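PDB 5ODL: single-stranded DNA-binding protein from Enterobacter phage Enc34, which binds single-stranded DNA, here an oligothymidine strand laid across an OB-type beta barrel. Local coordinates for residues A[29-34]-A[50-55]; A[141-146]-A[169-174]; A[111-116]-A[162-167]. All blocks are in the same frame, centred on the assembly; numbering follows the deposited sequence.

Contact 1: residues A[29-34]-A[50-55]; sequences RCSYPH and SITLLM. With nucleotides of chain B.
S31 and T52 stand side by side on one face of an antiparallel pair, with S31 OG 3.4 Å from T52 CB, and both side chains are directed at the base of DT7 of chain B. T52 OG1 accepts a weak hydrogen bond from DT7 N3 (3.3 Å, 132° at the hydrogen). On the same face, the ring edge of H34 is turned to the S50 hydroxyl, CD2 lying 3.5 Å from OG. With CG anti to the carbonyl carbon (chi1 -66°), the imidazole reaches past S50, and its NE2-H forms a short, nearly straight bond to O2 of DT8 of chain B (2.6 Å, 166°).

Y32 leaves the pairing at the corner of the chain. Its ring lies close to DT7, with CD2 3.1 Å from N3 and the base O2 over one ring face. At the corner a water links the two strands, donating to Y32 O at 2.6 Å and lying 2.9 Å from S50 OG. The register slips by one residue between S31-T52 and H34-S50, which identifies a beta bulge; two backbone bonds in each of these pairs bracket it, and R29-L54 continues the register of S31-T52. Behind the strands, C30 SG packs on I51 CD1 at 3.9 Å, alongside V145. The guanidinium of R29 leads away to the carbonyl of G142. Strands 28-31 and 48-56 thus form an antiparallel pair in the barrel of an OB fold, with polar and aromatic side chains making a surface that contacts bases of the single-stranded DNA.

Contact 2: residues A[141-146]-A[169-174]; sequences GGCWVS and VLKRKD
C143 opens the contact by resting CB against the K173 carbonyl, 3.5 Å from its O, while SG lies 4.0 Å from CD on the aliphatic chain of K171. That lysine is bent, which turns its ammonium toward D174, just past the end of its strand: NZ forms a salt bridge with D174 OD1 at 2.9 Å and is also bridged to E138.

At W144 the backbone pairing proper begins, W144 N donating to K173 O at 2.9 Å. Its carbonyl then takes two donors from one side of its plane, R172 N at 2.8 Å and K173 N at 3.1 Å, the latter standing 47° out of that plane. Two consecutive residues facing one are the evidence for a classic beta bulge. The W144 and K173 side chains cross obliquely near their CB atoms, and the indole NE1 continues to D175.

V145 comes next, its CG1 meeting V169 CG1 at 3.7 Å; L170 O makes a CA-H...O contact with V145 CA, next to the non-hydrogen-bonded pair V145-K171. S146 restores regular pairing through two backbone bonds with L170. R172 CG, anti to its carbonyl carbon (chi1 -77°), comes to 3.3 Å from S146 OG, and bends at the next two bonds turn the rest of the chain toward N27. N27 secures both polar ends, its N bonding to S146 OG and its OD1 to R172 NE.

The pair forms the open end of the hairpin of strands 144-156 and 159-173. Strand 28-31 flanks its first strand on the other edge, V145 packs inward onto V28, C30 and L53, and K171 ties the second strand to helix 132-138.

Contact 3: residues A[111-116]-A[162-167]; sequences ISARES and INANLL. With nucleotides of chain B.
The first torsion of E115 (chi1 -115°, away from the usual staggered values) lays its CG against the L166 carbonyl, 3.3 Å from O, and a further bend at the next bond swings the carboxylate round, where OE2 bonds to the backbone N of T117. In S112 the hydroxyl is anti to the backbone N, which directs OG outward to the DNA. These residues lie where strands 108-115 and 159-173 meet to close the barrel of the OB fold.

The closure is narrow. The strand directions differ by 61°, and a single bridge joins them: R114 N donates to A164 O at 3.0 Å, and R114 O accepts from L166 N, also at 3.0 Å. The two partners flank N165, and the carbonyl of R114 is approached from well above its plane. Just before the bridge, the strands have diverged enough for a water to span them, donating to S112 O and accepting from A164 N. On the inner side, A113 CB packs on L166 CB at 3.8 Å and also against A164 CB, with I149 beside A113 and I51 beside L166.

Outward, the two strands grip the DNA in different ways. S112 OG donates to OP2 of DT6 of chain B at 2.7 Å. In one of the two R114 conformers NH1 lies 2.7 Å from OP2 of DT5 of chain B, a weak, bent and so doubtful bond; the DT6 methyl C7 over one guanidinium face depends on the same conformer. N165 instead pairs with a base: its ND2 donates to O4 of DT3 of chain B at 2.9 Å while its OD1 accepts from DT3 N3 at 3.0 Å, both bonds at 174°.

Overall arrangement
Contacts 1 and 3 are buried, in the barrel wall beneath the DNA, their centres about 7 and 6 Å from the chain centre; that of contact 2, partly exposed, is about 12 Å away. Strand 48-56 of contact 1 bonds to strand 108-115 of contact 3, as in L53 N to I111 O at 2.8 Å. Contact 2 meets contact 1 at G142 and C143, just ahead of strand 144-156, and shares strand 159-173 with contact 3. Contacts 1 and 2 are bulged antiparallel pairs, contact 3 a single-bridge closure. Contact 1 bonds to bases, contact 3 to a base and a phosphate; contact 2 is held across by backbone bonds and packing such as V145 on V169, its salt bridge inside one segment.

Contact 1: residues A[29-34]-A[50-55]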
loop_
_atom_site.group_PDB
_atom_site.type_symbol
_atom_site.label_atom_id
_atom_site.label_comp_id
_atom_site.label_asym_id
_atom_site.label_seq_id
_atom_site.Cartn_x
_atom_site.Cartn_y
_atom_site.Cartn_z
ATOM N N ARG A 29 -9.375 -3.632 -1.351
ATOM C CA ARG A 29 -9.247 -5.042 -1.674
ATOM C C ARG A 29 -7.795 -5.423 -1.887
ATOM O O ARG A 29 -7.059 -4.731 -2.528
ATOM C CB ARG A 29 -10.125 -5.400 -2.882
ATOM C CG ARG A 29 -10.524 -6.874 -2.926
ATOM C CD ARG A 29 -11.660 -7.155 -3.906
ATOM N NE ARG A 29 -12.073 -8.549 -3.761
ATOM C CZ ARG A 29 -12.851 -9.213 -4.605
ATOM N NH1 ARG A 29 -13.367 -8.626 -5.689
ATOM N NH2 ARG A 29 -13.128 -10.478 -4.347
ATOM N N CYS A 30 -7.397 -6.552 -1.332
ATOM C CA CYS A 30 -6.025 -7.001 -1.334
ATOM C C CYS A 30 -5.799 -7.902 -2.582
ATOM O O CYS A 30 -6.700 -8.658 -2.963
ATOM C CB CYS A 30 -5.852 -7.745 0.012
ATOM S SG CYS A 30 -4.788 -9.100 -0.053
ATOM N N SER A 31 -4.628 -7.792 -3.239
ATOM C CA SER A 31 -4.148 -8.818 -4.172
ATOM C C SER A 31 -2.660 -9.044 -4.005
ATOM O O SER A 31 -1.919 -8.196 -3.477
ATOM C CB SER A 31 -4.482 -8.538 -5.659
ATOM O OG SER A 31 -3.856 -7.395 -6.095
ATOM N N TYR A 32 -2.234 -10.225 -4.435
ATOM C CA TYR A 32 -0.830 -10.603 -4.363
ATOM C C TYR A 32 -0.127 -10.310 -3.007
ATOM O O TYR A 32 0.950 -9.712 -2.974
ATOM C CB TYR A 32 -0.071 -9.941 -5.488
ATOM C CG TYR A 32 -0.524 -10.389 -6.832
ATOM C CD1 TYR A 32 -0.154 -11.635 -7.322
ATOM C CD2 TYR A 32 -1.329 -9.573 -7.617
ATOM C CE1 TYR A 32 -0.580 -12.064 -8.569
ATOM C CE2 TYR A 32 -1.737 -9.984 -8.868
ATOM C CZ TYR A 32 -1.365 -11.225 -9.336
ATOM O OH TYR A 32 -1.795 -11.615 -10.583
ATOM N N PRO A 33 -0.735 -10.741 -1.884
ATOM C CA PRO A 33 -0.031 -10.576 -0.606
ATOM C C PRO A 33 1.263 -11.409 -0.543
ATOM O O PRO A 33 1.282 -12.549 -0.986
ATOM C CB PRO A 33 -1.054 -11.057 0.433
ATOM C CG PRO A 33 -1.869 -12.049 -0.322
ATOM C CD PRO A 33 -1.991 -11.511 -1.728
ATOM N N HIS A 34 2.322 -10.806 -0.018
ATOM C CA HIS A 34 3.555 -11.509 0.317
ATOM C C HIS A 34 3.866 -11.027 1.718
ATOM O O HIS A 34 4.757 -10.182 1.948
ATOM C CB HIS A 34 4.676 -11.171 -0.669
ATOM C CG HIS A 34 4.420 -11.659 -2.053
ATOM N ND1 HIS A 34 4.525 -12.987 -2.405
ATOM C CD2 HIS A 34 4.063 -10.998 -3.174
ATOM C CE1 HIS A 34 4.232 -13.126 -3.687
ATOM N NE2 HIS A 34 3.955 -11.934 -4.180
ATOM N N SER A 50 5.282 -7.501 0.820
ATOM C CA SER A 50 4.520 -6.571 -0.018
ATOM C C SER A 50 3.058 -6.926 -0.091
ATOM O O SER A 50 2.660 -8.017 0.315
ATOM C CB SER A 50 5.108 -6.568 -1.430
ATOM O OG SER A 50 4.980 -7.820 -2.054
ATOM N N ILE A 51 2.292 -6.008 -0.675
ATOM C CA ILE A 51 0.887 -6.205 -0.967
ATOM C C ILE A 51 0.472 -5.227 -2.065
ATOM O O ILE A 51 1.085 -4.195 -2.224
ATOM C CB ILE A 51 0.012 -6.006 0.305
ATOM C CG1 ILE A 51 -1.383 -6.677 0.171
ATOM C CG2 ILE A 51 -0.092 -4.540 0.700
ATOM C CD1 ILE A 51 -2.053 -6.861 1.496
ATOM N N THR A 52 -0.562 -5.582 -2.820
ATOM C CA THR A 52 -1.248 -4.660 -3.677
ATOM C C THR A 52 -2.626 -4.381 -3.088
ATOM O O THR A 52 -3.313 -5.313 -2.650
ATOM C CB THR A 52 -1.377 -5.223 -5.098
ATOM O OG1 THR A 52 -0.072 -5.376 -5.675
ATOM C CG2 THR A 52 -2.256 -4.328 -6.002
ATOM N N LEU A 53 -2.993 -3.109 -3.069
ATOM C CA LEU A 53 -4.268 -2.638 -2.586
ATOM C C LEU A 53 -5.071 -2.064 -3.731
ATOM O O LEU A 53 -4.564 -1.243 -4.495
ATOM C CB LEU A 53 -4.086 -1.560 -1.545
ATOM C CG LEU A 53 -3.135 -1.918 -0.398
ATOM C CD1 LEU A 53 -2.874 -0.685 0.430
ATOM C CD2 LEU A 53 -3.624 -3.085 0.445
ATOM N N LEU A 54 -6.321 -2.495 -3.847
ATOM C CA LEU A 54 -7.230 -2.056 -4.912
ATOM C C LEU A 54 -8.252 -1.126 -4.296
ATOM O O LEU A 54 -9.081 -1.552 -3.455
ATOM C CB LEU A 54 -7.892 -3.267 -5.552
ATOM C CG LEU A 54 -6.954 -4.324 -6.106
ATOM C CD1 LEU A 54 -7.713 -5.574 -6.514
ATOM C CD2 LEU A 54 -6.093 -3.804 -7.275
ATOM N N MET A 55 -8.186 0.145 -4.692
ATOM C CA MET A 55 -8.968 1.207 -4.108
ATOM C C MET A 55 -10.121 1.629 -5.101
ATOM O O MET A 55 -9.859 2.266 -6.127
ATOM C CB MET A 55 -7.945 2.319 -3.804
ATOM C CG MET A 55 -8.481 3.498 -3.059
ATOM S SD MET A 55 -7.252 4.553 -2.254
ATOM C CE MET A 55 -6.471 5.286 -3.696
ATOM P P DT B 7 4.531 -3.453 -13.361
ATOM O OP1 DT B 7 4.883 -2.208 -14.098
ATOM O OP2 DT B 7 3.540 -3.392 -12.241
ATOM O "O5'" DT B 7 4.015 -4.555 -14.397
ATOM C "C5'" DT B 7 3.192 -5.678 -13.999
ATOM C "C4'" DT B 7 3.870 -6.505 -12.929
ATOM O "O4'" DT B 7 3.217 -6.258 -11.660
ATOM C "C3'" DT B 7 3.817 -8.020 -13.122
ATOM O "O3'" DT B 7 4.969 -8.605 -12.489
ATOM C "C2'" DT B 7 2.545 -8.392 -12.384
ATOM C "C1'" DT B 7 2.647 -7.471 -11.175
ATOM N N1 DT B 7 1.379 -7.138 -10.484
ATOM C C2 DT B 7 1.319 -7.308 -9.116
ATOM O O2 DT B 7 2.253 -7.734 -8.455
ATOM N N3 DT B 7 0.118 -6.961 -8.546
ATOM C C4 DT B 7 -1.004 -6.476 -9.194
ATOM O O4 DT B 7 -2.019 -6.220 -8.552
ATOM C C5 DT B 7 -0.871 -6.318 -10.626
ATOM C C7 DT B 7 -2.031 -5.790 -11.407
ATOM C C6 DT B 7 0.300 -6.646 -11.191
ATOM P P DT B 8 5.689 -9.917 -13.090
ATOM O OP1 DT B 8 7.084 -9.955 -12.568
ATOM O OP2 DT B 8 5.457 -9.955 -14.559
ATOM O "O5'" DT B 8 4.869 -11.113 -12.432
ATOM C "C5'" DT B 8 5.494 -12.365 -12.079
ATOM C "C4'" DT B 8 4.615 -13.132 -11.117
ATOM O "O4'" DT B 8 4.907 -12.722 -9.757
ATOM C "C3'" DT B 8 3.111 -12.923 -11.307
ATOM O "O3'" DT B 8 2.373 -14.121 -11.061
ATOM C "C2'" DT B 8 2.759 -11.879 -10.265
ATOM C "C1'" DT B 8 3.747 -12.164 -9.146
ATOM N N1 DT B 8 4.157 -10.952 -8.405
ATOM C C2 DT B 8 3.692 -10.785 -7.120
ATOM O O2 DT B 8 2.996 -11.609 -6.552
ATOM N N3 DT B 8 4.104 -9.624 -6.506
ATOM C C4 DT B 8 4.907 -8.633 -7.045
ATOM O O4 DT B 8 5.196 -7.643 -6.371
ATOM C C5 DT B 8 5.340 -8.865 -8.408
ATOM C C7 DT B 8 6.205 -7.847 -9.082
ATOM C C6 DT B 8 4.947 -9.996 -9.010
ATOM P P DT B 9 0.997 -14.377 -11.838
ATOM O OP1 DT B 9 1.298 -15.208 -13.034
ATOM O OP2 DT B 9 0.314 -13.065 -12.008
ATOM O "O5'" DT B 9 0.158 -15.252 -10.804
HETATM O O HOH W 1 2.660 -7.930 -3.721
#

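Contact 2: residues A[141-146]-A[169-174]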
loop_
_atom_site.group_PDB
_atom_site.type_symbol
_atom_site.label_atom_id
_atom_site.label_comp_id
_atom_site.label_asym_id
_atom_site.label_seq_id
_atom_site.Cartn_x
_atom_site.Cartn_y
_atom_site.Cartn_z
ATOM N N GLY A 141 -5.536 -13.072 -1.194
ATOM C CA GLY A 141 -5.891 -12.216 -2.332
ATOM C C GLY A 141 -7.396 -12.312 -2.559
ATOM O O GLY A 141 -7.925 -13.405 -2.719
ATOM N N GLY A 142 -8.065 -11.165 -2.547
ATOM C CA GLY A 142 -9.513 -11.067 -2.660
ATOM C C GLY A 142 -10.210 -10.584 -1.409
ATOM O O GLY A 142 -11.338 -10.101 -1.479
ATOM N N CYS A 143 -9.554 -10.680 -0.254
ATOM C CA CYS A 143 -10.138 -10.129 0.963
ATOM C C CYS A 143 -9.966 -8.616 0.958
ATOM O O CYS A 143 -9.249 -8.080 0.103
ATOM C CB CYS A 143 -9.523 -10.765 2.204
ATOM S SG CYS A 143 -7.919 -10.155 2.714
ATOM N N TRP A 144 -10.638 -7.954 1.897
ATOM C CA TRP A 144 -10.541 -6.513 2.112
ATOM C C TRP A 144 -9.806 -6.220 3.418
ATOM O O TRP A 144 -9.953 -6.951 4.422
ATOM C CB TRP A 144 -11.921 -5.831 2.116
ATOM C CG TRP A 144 -12.680 -6.037 0.848
ATOM C CD1 TRP A 144 -13.244 -7.200 0.410
ATOM C CD2 TRP A 144 -12.953 -5.053 -0.145
ATOM N NE1 TRP A 144 -13.833 -7.006 -0.815
ATOM C CE2 TRP A 144 -13.662 -5.696 -1.185
ATOM C CE3 TRP A 144 -12.647 -3.698 -0.271
ATOM C CZ2 TRP A 144 -14.102 -5.006 -2.340
ATOM C CZ3 TRP A 144 -13.060 -3.018 -1.413
ATOM C CH2 TRP A 144 -13.783 -3.678 -2.433
ATOM N N VAL A 145 -8.987 -5.169 3.375
ATOM C CA VAL A 145 -8.113 -4.776 4.447
ATOM C C VAL A 145 -8.144 -3.272 4.630
ATOM O O VAL A 145 -8.691 -2.530 3.816
ATOM C CB VAL A 145 -6.642 -5.214 4.161
ATOM C CG1 VAL A 145 -6.528 -6.710 3.941
ATOM C CG2 VAL A 145 -6.065 -4.486 2.953
ATOM N N SER A 146 -7.496 -2.834 5.712
ATOM C CA SER A 146 -7.084 -1.457 5.889
ATOM C C SER A 146 -5.569 -1.532 6.112
ATOM O O SER A 146 -5.073 -2.477 6.721
ATOM C CB SER A 146 -7.808 -0.792 7.059
ATOM O OG SER A 146 -9.173 -0.615 6.743
ATOM N N VAL A 169 -1.148 -4.287 8.038
ATOM C CA VAL A 169 -2.314 -4.766 7.286
ATOM C C VAL A 169 -3.327 -5.336 8.289
ATOM O O VAL A 169 -2.982 -6.248 9.046
ATOM C CB VAL A 169 -1.916 -5.855 6.279
ATOM C CG1 VAL A 169 -3.132 -6.326 5.472
ATOM C CG2 VAL A 169 -0.849 -5.351 5.321
ATOM N N LEU A 170 -4.543 -4.782 8.290
ATOM C CA LEU A 170 -5.663 -5.226 9.147
ATOM C C LEU A 170 -6.745 -5.861 8.281
ATOM O O LEU A 170 -7.226 -5.233 7.343
ATOM C CB LEU A 170 -6.265 -4.028 9.904
ATOM C CG LEU A 170 -7.651 -4.155 10.578
ATOM C CD1 LEU A 170 -7.587 -5.141 11.725
ATOM C CD2 LEU A 170 -8.220 -2.819 11.047
ATOM N N LYS A 171 -7.141 -7.087 8.604
ATOM C CA LYS A 171 -8.270 -7.729 7.949
ATOM C C LYS A 171 -9.539 -6.957 8.261
ATOM O O LYS A 171 -9.813 -6.631 9.407
ATOM C CB LYS A 171 -8.419 -9.165 8.463
ATOM C CG LYS A 171 -9.573 -9.945 7.854
ATOM C CD LYS A 171 -9.264 -10.327 6.427
ATOM C CE LYS A 171 -10.092 -11.509 5.992
ATOM N NZ LYS A 171 -9.845 -12.764 6.732
ATOM N N ARG A 172 -10.315 -6.689 7.218
ATOM C CA ARG A 172 -11.561 -5.933 7.323
ATOM C C ARG A 172 -12.778 -6.759 6.906
ATOM O O ARG A 172 -13.792 -6.762 7.631
ATOM C CB ARG A 172 -11.466 -4.652 6.484
ATOM C CG ARG A 172 -10.633 -3.561 7.136
ATOM C CD ARG A 172 -11.305 -2.932 8.356
ATOM N NE ARG A 172 -12.563 -2.319 7.934
ATOM C CZ ARG A 172 -13.714 -2.281 8.607
ATOM N NH1 ARG A 172 -13.842 -2.813 9.820
ATOM N NH2 ARG A 172 -14.769 -1.698 8.037
ATOM N N LYS A 173 -12.693 -7.408 5.743
ATOM C CA LYS A 173 -13.816 -8.222 5.203
ATOM C C LYS A 173 -13.322 -9.460 4.504
ATOM O O LYS A 173 -12.295 -9.447 3.819
ATOM C CB LYS A 173 -14.668 -7.420 4.204
ATOM C CG LYS A 173 -15.193 -6.098 4.703
ATOM C CD LYS A 173 -15.873 -5.324 3.579
ATOM C CE LYS A 173 -16.247 -3.943 4.095
ATOM N NZ LYS A 173 -17.240 -3.259 3.248
ATOM N N ASP A 174 -14.058 -10.549 4.656
ATOM C CA ASP A 174 -13.844 -11.715 3.814
ATOM C C ASP A 174 -14.636 -11.517 2.525
ATOM O O ASP A 174 -15.660 -10.829 2.517
ATOM C CB ASP A 174 -14.247 -13.011 4.552
ATOM C CG ASP A 174 -13.231 -13.391 5.615
ATOM O OD1 ASP A 174 -12.105 -13.768 5.233
ATOM O OD2 ASP A 174 -13.534 -13.264 6.822
#

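Contact 3: residues A[111-116]-A[162-167]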
loop_
_atom_site.group_PDB
_atom_site.type_symbol
_atom_site.label_atom_id
_atom_site.label_comp_id
_atom_site.label_asym_id
_atom_site.label_seq_id
_atom_site.Cartn_x
_atom_site.Cartn_y
_atom_site.Cartn_z
ATOM N N ILE A 111 -2.432 0.292 -5.670
ATOM C CA ILE A 111 -1.318 0.712 -4.794
ATOM C C ILE A 111 -0.419 -0.467 -4.473
ATOM O O ILE A 111 -0.912 -1.506 -4.053
ATOM C CB ILE A 111 -1.862 1.317 -3.486
ATOM C CG1 ILE A 111 -2.566 2.645 -3.756
ATOM C CG2 ILE A 111 -0.782 1.435 -2.417
ATOM C CD1 ILE A 111 -3.420 3.087 -2.601
ATOM N N SER A 112 0.897 -0.272 -4.644
ATOM C CA SER A 112 1.910 -1.257 -4.344
ATOM C C SER A 112 2.664 -0.720 -3.133
ATOM O O SER A 112 3.157 0.419 -3.183
ATOM C CB SER A 112 2.909 -1.400 -5.510
ATOM O OG SER A 112 3.960 -2.277 -5.130
ATOM N N ALA A 113 2.776 -1.508 -2.053
ATOM C CA ALA A 113 3.582 -1.105 -0.908
ATOM C C ALA A 113 4.453 -2.275 -0.467
ATOM O O ALA A 113 4.021 -3.425 -0.548
ATOM C CB ALA A 113 2.690 -0.616 0.210
ATOM N N ARG A 114 5.690 -1.975 -0.037
ATOM C CA ARG A 114 6.686 -3.005 0.287
ATOM C C ARG A 114 7.437 -2.619 1.565
ATOM O O ARG A 114 7.431 -1.470 1.976
ATOM C CB ARG A 114 7.703 -3.216 -0.864
ATOM C CG ARG A 114 7.167 -3.242 -2.297
ATOM C CD ARG A 114 8.280 -3.583 -3.309
ATOM N NE ARG A 114 8.556 -5.025 -3.326
ATOM C CZ ARG A 114 9.730 -5.613 -3.547
ATOM N NH1 ARG A 114 10.821 -4.907 -3.827
ATOM N NH2 ARG A 114 9.800 -6.942 -3.493
ATOM N N GLU A 115 8.075 -3.594 2.209
ATOM C CA GLU A 115 8.952 -3.293 3.343
ATOM C C GLU A 115 9.871 -4.483 3.628
ATOM O O GLU A 115 9.465 -5.634 3.495
ATOM C CB GLU A 115 8.176 -2.896 4.620
ATOM C CG GLU A 115 8.390 -1.448 5.107
ATOM C CD GLU A 115 9.652 -1.208 5.940
ATOM O OE1 GLU A 115 9.723 -0.128 6.565
ATOM O OE2 GLU A 115 10.586 -2.038 5.981
ATOM N N SER A 116 11.110 -4.179 4.010
ATOM C CA SER A 116 12.041 -5.204 4.478
ATOM C C SER A 116 11.652 -5.771 5.844
ATOM O O SER A 116 11.927 -6.940 6.123
ATOM C CB SER A 116 13.480 -4.660 4.511
ATOM O OG SER A 116 13.545 -3.458 5.248
ATOM N N ILE A 162 8.556 7.528 -6.408
ATOM C CA ILE A 162 7.946 7.689 -5.083
ATOM C C ILE A 162 7.315 6.338 -4.783
ATOM O O ILE A 162 6.372 5.906 -5.457
ATOM C CB ILE A 162 6.896 8.811 -4.984
ATOM C CG1 ILE A 162 7.467 10.170 -5.476
ATOM C CG2 ILE A 162 6.347 8.876 -3.571
ATOM C CD1 ILE A 162 8.735 10.609 -4.775
ATOM N N ASN A 163 7.848 5.689 -3.761
ATOM C CA ASN A 163 7.429 4.339 -3.352
ATOM C C ASN A 163 6.648 4.452 -2.042
ATOM O O ASN A 163 6.519 5.554 -1.472
ATOM C CB ASN A 163 8.661 3.417 -3.174
ATOM C CG ASN A 163 9.495 3.276 -4.437
ATOM O OD1 ASN A 163 8.960 3.057 -5.514
ATOM N ND2 ASN A 163 10.834 3.386 -4.302
ATOM N N ALA A 164 6.107 3.313 -1.577
ATOM C CA ALA A 164 5.380 3.282 -0.303
ATOM C C ALA A 164 5.901 2.157 0.595
ATOM O O ALA A 164 5.978 1.006 0.169
ATOM C CB ALA A 164 3.894 3.094 -0.547
ATOM N N ASN A 165 6.306 2.541 1.810
ATOM C CA ASN A 165 6.569 1.606 2.881
ATOM C C ASN A 165 5.245 1.022 3.355
ATOM O O ASN A 165 4.256 1.739 3.487
ATOM C CB ASN A 165 7.262 2.318 4.048
ATOM C CG ASN A 165 8.676 2.753 3.708
ATOM O OD1 ASN A 165 9.488 1.976 3.181
ATOM N ND2 ASN A 165 8.970 4.002 4.011
ATOM N N LEU A 166 5.246 -0.286 3.588
ATOM C CA LEU A 166 4.105 -1.034 4.155
ATOM C C LEU A 166 4.342 -1.314 5.652
ATOM O O LEU A 166 5.258 -2.092 6.004
ATOM C CB LEU A 166 3.949 -2.335 3.393
ATOM C CG LEU A 166 2.788 -3.246 3.843
ATOM C CD1 LEU A 166 1.447 -2.521 3.804
ATOM C CD2 LEU A 166 2.823 -4.498 2.976
ATOM N N LEU A 167 3.534 -0.678 6.506
ATOM C CA LEU A 167 3.668 -0.776 7.952
ATOM C C LEU A 167 2.693 -1.757 8.621
ATOM O O LEU A 167 3.114 -2.439 9.563
ATOM C CB LEU A 167 3.593 0.583 8.649
ATOM C CG LEU A 167 4.752 1.563 8.345
ATOM C CD1 LEU A 167 6.116 0.886 8.333
ATOM C CD2 LEU A 167 4.561 2.325 7.049
ATOM P P DT B 5 11.722 -1.440 -3.703
ATOM O OP1 DT B 5 10.799 -1.036 -2.621
ATOM O OP2 DT B 5 12.423 -2.752 -3.666
ATOM O "O5'" DT B 5 10.953 -1.369 -5.088
ATOM C "C5'" DT B 5 10.486 -0.129 -5.586
ATOM C "C4'" DT B 5 9.964 -0.340 -6.982
ATOM O "O4'" DT B 5 11.006 -0.838 -7.847
ATOM C "C3'" DT B 5 8.826 -1.352 -7.047
ATOM O "O3'" DT B 5 7.806 -0.732 -7.795
ATOM C "C2'" DT B 5 9.430 -2.565 -7.728
ATOM C "C1'" DT B 5 10.563 -1.974 -8.543
ATOM N N1 DT B 5 11.717 -2.874 -8.704
ATOM C C2 DT B 5 12.189 -3.118 -9.977
ATOM O O2 DT B 5 11.688 -2.631 -10.980
ATOM N N3 DT B 5 13.267 -3.968 -10.035
ATOM C C4 DT B 5 13.913 -4.565 -8.970
ATOM O O4 DT B 5 14.869 -5.302 -9.175
ATOM C C5 DT B 5 13.387 -4.240 -7.666
ATOM C C7 DT B 5 14.034 -4.836 -6.454
ATOM C C6 DT B 5 12.330 -3.423 -7.598
ATOM P P DT B 3 19.129 4.189 3.632
ATOM O OP1 DT B 3 20.587 3.915 3.640
ATOM O OP2 DT B 3 18.639 5.592 3.463
ATOM O "O5'" DT B 3 18.505 3.282 2.485
ATOM C "C5'" DT B 3 18.571 1.845 2.549
ATOM C "C4'" DT B 3 17.557 1.272 1.590
ATOM O "O4'" DT B 3 16.230 1.496 2.114
ATOM C "C3'" DT B 3 17.588 1.910 0.199
ATOM O "O3'" DT B 3 17.650 0.896 -0.796
ATOM C "C2'" DT B 3 16.313 2.734 0.128
ATOM C "C1'" DT B 3 15.391 2.017 1.094
ATOM N N1 DT B 3 14.367 2.856 1.749
ATOM C C2 DT B 3 13.136 2.291 2.024
ATOM O O2 DT B 3 12.838 1.143 1.722
ATOM N N3 DT B 3 12.263 3.122 2.678
ATOM C C4 DT B 3 12.479 4.432 3.058
ATOM O O4 DT B 3 11.594 5.055 3.633
ATOM C C5 DT B 3 13.785 4.960 2.735
ATOM C C7 DT B 3 14.112 6.366 3.121
ATOM C C6 DT B 3 14.658 4.149 2.127
ATOM P P DT B 6 6.353 -1.359 -7.873
ATOM O OP1 DT B 6 5.407 -0.233 -8.165
ATOM O OP2 DT B 6 6.123 -2.242 -6.662
ATOM O "O5'" DT B 6 6.447 -2.250 -9.192
ATOM C "C5'" DT B 6 7.012 -1.717 -10.405
ATOM C "C4'" DT B 6 7.377 -2.841 -11.346
ATOM O "O4'" DT B 6 8.605 -3.490 -10.921
ATOM C "C3'" DT B 6 6.323 -3.949 -11.461
ATOM O "O3'" DT B 6 5.912 -4.101 -12.823
ATOM C "C2'" DT B 6 7.033 -5.194 -10.952
ATOM C "C1'" DT B 6 8.487 -4.870 -11.224
ATOM N N1 DT B 6 9.499 -5.614 -10.425
ATOM C C2 DT B 6 10.586 -6.153 -11.085
ATOM O O2 DT B 6 10.752 -6.060 -12.292
ATOM N N3 DT B 6 11.478 -6.815 -10.275
ATOM C C4 DT B 6 11.396 -6.984 -8.904
ATOM O O4 DT B 6 12.276 -7.601 -8.309
ATOM C C5 DT B 6 10.230 -6.398 -8.278
ATOM C C7 DT B 6 10.070 -6.508 -6.794
ATOM C C6 DT B 6 9.358 -5.742 -9.058
HETATM O O HOH W 2 6.021 0.971 -3.453
#